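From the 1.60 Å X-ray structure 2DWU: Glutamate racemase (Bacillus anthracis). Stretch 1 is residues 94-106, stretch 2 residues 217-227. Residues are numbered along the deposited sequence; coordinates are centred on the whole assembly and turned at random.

Stretch 1 (94-106) IPVIGVIHPGARA
Stretch 2 (217-227) IELSTILQHKG

Residues 94-106 of this glutamate racemase run from a short strand that includes Val-96 and Ile-97, through a turn at Val-99 (phi/psi -91/-9), into a helix. Residues 217 onward continue a helix that begins earlier in the chain and lies against the strand nearly antiparallel: the axes cross at 159° and approach to 9.2 Å. CA atoms register Pro-95 with Ile-222 (8.1 Å), Ile-97 with Leu-219 (6.6 Å) and Pro-102 with Glu-218 (6.1 Å). The contact buries 382 Å², both sides summed.

CA-to-CB directions alternate from Pro-95 to Ile-97. Pro-95 (-66/135), still in the loop, and Ile-97 (-112/123) point toward the helix; Val-96 (-120/119) points away. Ile-97 (chi1 m, chi2 p) is the bump that fits between residues one helical turn apart. Its CG1 lies 3.7 Å from Ile-222 CD1, and its CD1 lies 4.0 Å from Leu-219 CD1. Its CG2 reaches the aliphatic part of Glu-218, 4.4 Å from CG. Ile-222 is m, t; Leu-219 is t, p, and its CA-to-CB bond points sideways to the first stretch.

Pro-95 packs farther along the same helix. Its CB is 4.3 Å from Ile-222 CG2, and its CG is 3.9 Å from Lys-226 CE. The lysine bends (chi1 m, chi2 -97°, chi3 m, chi4 t) so that CE reaches the rim of the proline ring (C-gamma exo).

At the other end, Glu-218 (chi1 t, chi2 119°, chi3 -21°) extends to Arg-105 (t, t, m, chi4 -69°). Arg-105 NE donates to Glu-218 OE1 at 2.9 Å, almost straight at 172°. Arg-105 NH2 donates to Glu-218 OE2 at 2.9 Å and 151°. This two-pronged salt bridge meets the guanidinium edge and pairs opposite charges in a buried site. Pro-102, also exo, packs against the carboxylate, with CG 3.5 Å from Glu-218 CD.

The second helix closes with a Schellman motif: Gly-227 has phi/psi 71/34, and its N bonds to Gln-224 O at 3.0 Å.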

# COMPACT_ATOMS: atom_id res chain seq x y z
N ILE B 94 -11.21 7.63 16.85
CA ILE B 94 -11.32 6.81 15.65
C ILE B 94 -10.05 7.00 14.81
O ILE B 94 -9.30 7.96 15.03
CB ILE B 94 -12.55 7.22 14.79
CG1 ILE B 94 -12.45 8.71 14.43
CG2 ILE B 94 -13.85 6.89 15.53
CD1 ILE B 94 -13.46 9.18 13.39
N PRO B 95 -9.78 6.07 13.88
CA PRO B 95 -8.59 6.20 13.03
C PRO B 95 -8.72 7.43 12.14
O PRO B 95 -9.78 7.65 11.54
CB PRO B 95 -8.62 4.94 12.18
CG PRO B 95 -9.36 3.95 13.02
CD PRO B 95 -10.45 4.78 13.67
N VAL B 96 -7.66 8.21 12.03
CA VAL B 96 -7.65 9.39 11.18
C VAL B 96 -6.53 9.14 10.17
O VAL B 96 -5.36 8.96 10.55
CB VAL B 96 -7.36 10.71 11.96
CG1 VAL B 96 -7.39 11.88 10.96
CG2 VAL B 96 -8.42 10.95 13.04
N ILE B 97 -6.88 9.09 8.89
CA ILE B 97 -5.92 8.81 7.83
C ILE B 97 -5.75 10.07 6.98
O ILE B 97 -6.74 10.60 6.43
CB ILE B 97 -6.42 7.66 6.90
CG1 ILE B 97 -6.36 6.29 7.60
CG2 ILE B 97 -5.52 7.55 5.68
CD1 ILE B 97 -7.35 6.08 8.74
N GLY B 98 -4.52 10.56 6.88
CA GLY B 98 -4.23 11.74 6.08
C GLY B 98 -3.69 11.28 4.74
O GLY B 98 -3.33 10.11 4.55
N VAL B 99 -3.59 12.22 3.80
CA VAL B 99 -3.13 11.87 2.45
C VAL B 99 -1.62 11.97 2.24
O VAL B 99 -1.12 11.53 1.21
CB VAL B 99 -3.83 12.75 1.37
CG1 VAL B 99 -5.26 12.27 1.17
CG2 VAL B 99 -3.85 14.23 1.76
N ILE B 100 -0.92 12.52 3.22
CA ILE B 100 0.54 12.70 3.10
C ILE B 100 1.36 11.43 3.35
O ILE B 100 2.13 11.03 2.48
CB ILE B 100 1.01 13.86 4.02
CG1 ILE B 100 0.37 15.16 3.54
CG2 ILE B 100 2.57 13.95 4.07
CD1 ILE B 100 0.73 16.38 4.36
N HIS B 101 1.15 10.78 4.50
CA HIS B 101 1.92 9.59 4.82
C HIS B 101 1.74 8.44 3.83
O HIS B 101 2.72 7.75 3.50
CB HIS B 101 1.63 9.16 6.26
CG HIS B 101 2.17 10.11 7.28
ND1 HIS B 101 1.55 11.31 7.58
CD2 HIS B 101 3.30 10.08 8.02
CE1 HIS B 101 2.27 11.97 8.47
NE2 HIS B 101 3.34 11.25 8.76
N PRO B 102 0.52 8.21 3.33
CA PRO B 102 0.36 7.12 2.36
C PRO B 102 1.19 7.39 1.11
O PRO B 102 1.76 6.45 0.53
CB PRO B 102 -1.15 7.11 2.06
CG PRO B 102 -1.73 7.56 3.35
CD PRO B 102 -0.79 8.72 3.77
N GLY B 103 1.27 8.66 0.69
CA GLY B 103 2.05 9.02 -0.49
C GLY B 103 3.55 8.81 -0.25
O GLY B 103 4.26 8.31 -1.12
N ALA B 104 4.02 9.23 0.93
CA ALA B 104 5.44 9.04 1.29
C ALA B 104 5.78 7.54 1.31
O ALA B 104 6.81 7.12 0.77
CB ALA B 104 5.73 9.64 2.66
N ARG B 105 4.89 6.75 1.91
CA ARG B 105 5.13 5.31 2.00
C ARG B 105 5.25 4.67 0.61
O ARG B 105 6.12 3.82 0.35
CB ARG B 105 3.99 4.66 2.80
CG ARG B 105 4.40 3.37 3.49
CD ARG B 105 3.18 2.74 4.20
NE ARG B 105 2.45 3.72 5.02
CZ ARG B 105 2.88 4.30 6.14
NH1 ARG B 105 4.09 4.02 6.65
NH2 ARG B 105 2.10 5.20 6.76
N ALA B 106 4.35 5.06 -0.30
CA ALA B 106 4.37 4.52 -1.63
C ALA B 106 5.64 4.97 -2.38
O ALA B 106 6.19 4.23 -3.21
CB ALA B 106 3.09 4.97 -2.40
N ILE B 217 -5.67 2.69 -0.33
CA ILE B 217 -5.15 1.41 0.08
C ILE B 217 -4.67 1.48 1.54
O ILE B 217 -4.78 0.51 2.27
CB ILE B 217 -4.06 0.88 -0.91
CG1 ILE B 217 -3.73 -0.57 -0.55
CG2 ILE B 217 -2.83 1.79 -0.93
CD1 ILE B 217 -3.01 -1.30 -1.66
N GLU B 218 -4.18 2.65 1.99
CA GLU B 218 -3.77 2.79 3.38
C GLU B 218 -4.99 2.63 4.29
O GLU B 218 -4.95 1.95 5.31
CB GLU B 218 -3.12 4.16 3.61
CG GLU B 218 -2.61 4.34 5.04
CD GLU B 218 -1.09 4.58 5.17
OE1 GLU B 218 -0.29 4.24 4.26
OE2 GLU B 218 -0.71 5.10 6.23
N LEU B 219 -6.10 3.28 3.92
CA LEU B 219 -7.34 3.15 4.69
C LEU B 219 -7.78 1.67 4.72
O LEU B 219 -8.15 1.14 5.78
CB LEU B 219 -8.44 4.01 4.05
CG LEU B 219 -9.83 3.89 4.68
CD1 LEU B 219 -9.81 4.37 6.13
CD2 LEU B 219 -10.82 4.69 3.85
N SER B 220 -7.75 1.02 3.55
CA SER B 220 -8.13 -0.39 3.47
C SER B 220 -7.31 -1.25 4.46
O SER B 220 -7.85 -2.07 5.22
CB SER B 220 -7.96 -0.89 2.01
OG SER B 220 -8.28 -2.28 1.90
N THR B 221 -6.00 -1.02 4.48
CA THR B 221 -5.09 -1.75 5.33
C THR B 221 -5.47 -1.57 6.81
O THR B 221 -5.53 -2.54 7.57
CB THR B 221 -3.64 -1.24 5.12
OG1 THR B 221 -3.25 -1.41 3.75
CG2 THR B 221 -2.68 -1.99 6.04
N ILE B 222 -5.73 -0.33 7.20
CA ILE B 222 -6.05 -0.04 8.58
C ILE B 222 -7.42 -0.55 8.98
O ILE B 222 -7.58 -1.11 10.06
CB ILE B 222 -5.92 1.48 8.85
CG1 ILE B 222 -4.44 1.88 8.78
CG2 ILE B 222 -6.41 1.82 10.27
CD1 ILE B 222 -4.25 3.41 8.66
N LEU B 223 -8.42 -0.39 8.12
CA LEU B 223 -9.75 -0.90 8.49
C LEU B 223 -9.68 -2.41 8.67
O LEU B 223 -10.28 -2.95 9.59
CB LEU B 223 -10.79 -0.57 7.42
CG LEU B 223 -11.11 0.91 7.16
CD1 LEU B 223 -12.10 1.03 5.97
CD2 LEU B 223 -11.67 1.54 8.43
N GLN B 224 -8.96 -3.11 7.80
CA GLN B 224 -8.92 -4.56 7.95
C GLN B 224 -8.10 -4.97 9.18
O GLN B 224 -8.48 -5.91 9.89
CB GLN B 224 -8.39 -5.22 6.68
CG GLN B 224 -8.48 -6.76 6.73
CD GLN B 224 -8.57 -7.35 5.35
OE1 GLN B 224 -7.99 -6.83 4.41
NE2 GLN B 224 -9.30 -8.46 5.23
N HIS B 225 -7.00 -4.27 9.44
CA HIS B 225 -6.18 -4.56 10.61
C HIS B 225 -7.03 -4.44 11.87
O HIS B 225 -6.91 -5.27 12.80
CB HIS B 225 -5.03 -3.55 10.69
CG HIS B 225 -4.33 -3.54 12.01
ND1 HIS B 225 -3.61 -4.61 12.49
CD2 HIS B 225 -4.28 -2.59 12.98
CE1 HIS B 225 -3.15 -4.33 13.69
NE2 HIS B 225 -3.54 -3.11 14.01
N LYS B 226 -7.87 -3.42 11.91
CA LYS B 226 -8.74 -3.16 13.05
C LYS B 226 -9.98 -4.05 13.08
O LYS B 226 -10.71 -4.05 14.07
CB LYS B 226 -9.17 -1.70 13.05
CG LYS B 226 -8.00 -0.72 13.02
CD LYS B 226 -7.69 -0.23 14.39
CE LYS B 226 -8.86 0.58 14.94
NZ LYS B 226 -8.64 0.96 16.35
N GLY B 227 -10.22 -4.80 12.01
CA GLY B 227 -11.39 -5.68 11.97
C GLY B 227 -12.70 -4.93 11.84
O GLY B 227 -13.74 -5.39 12.36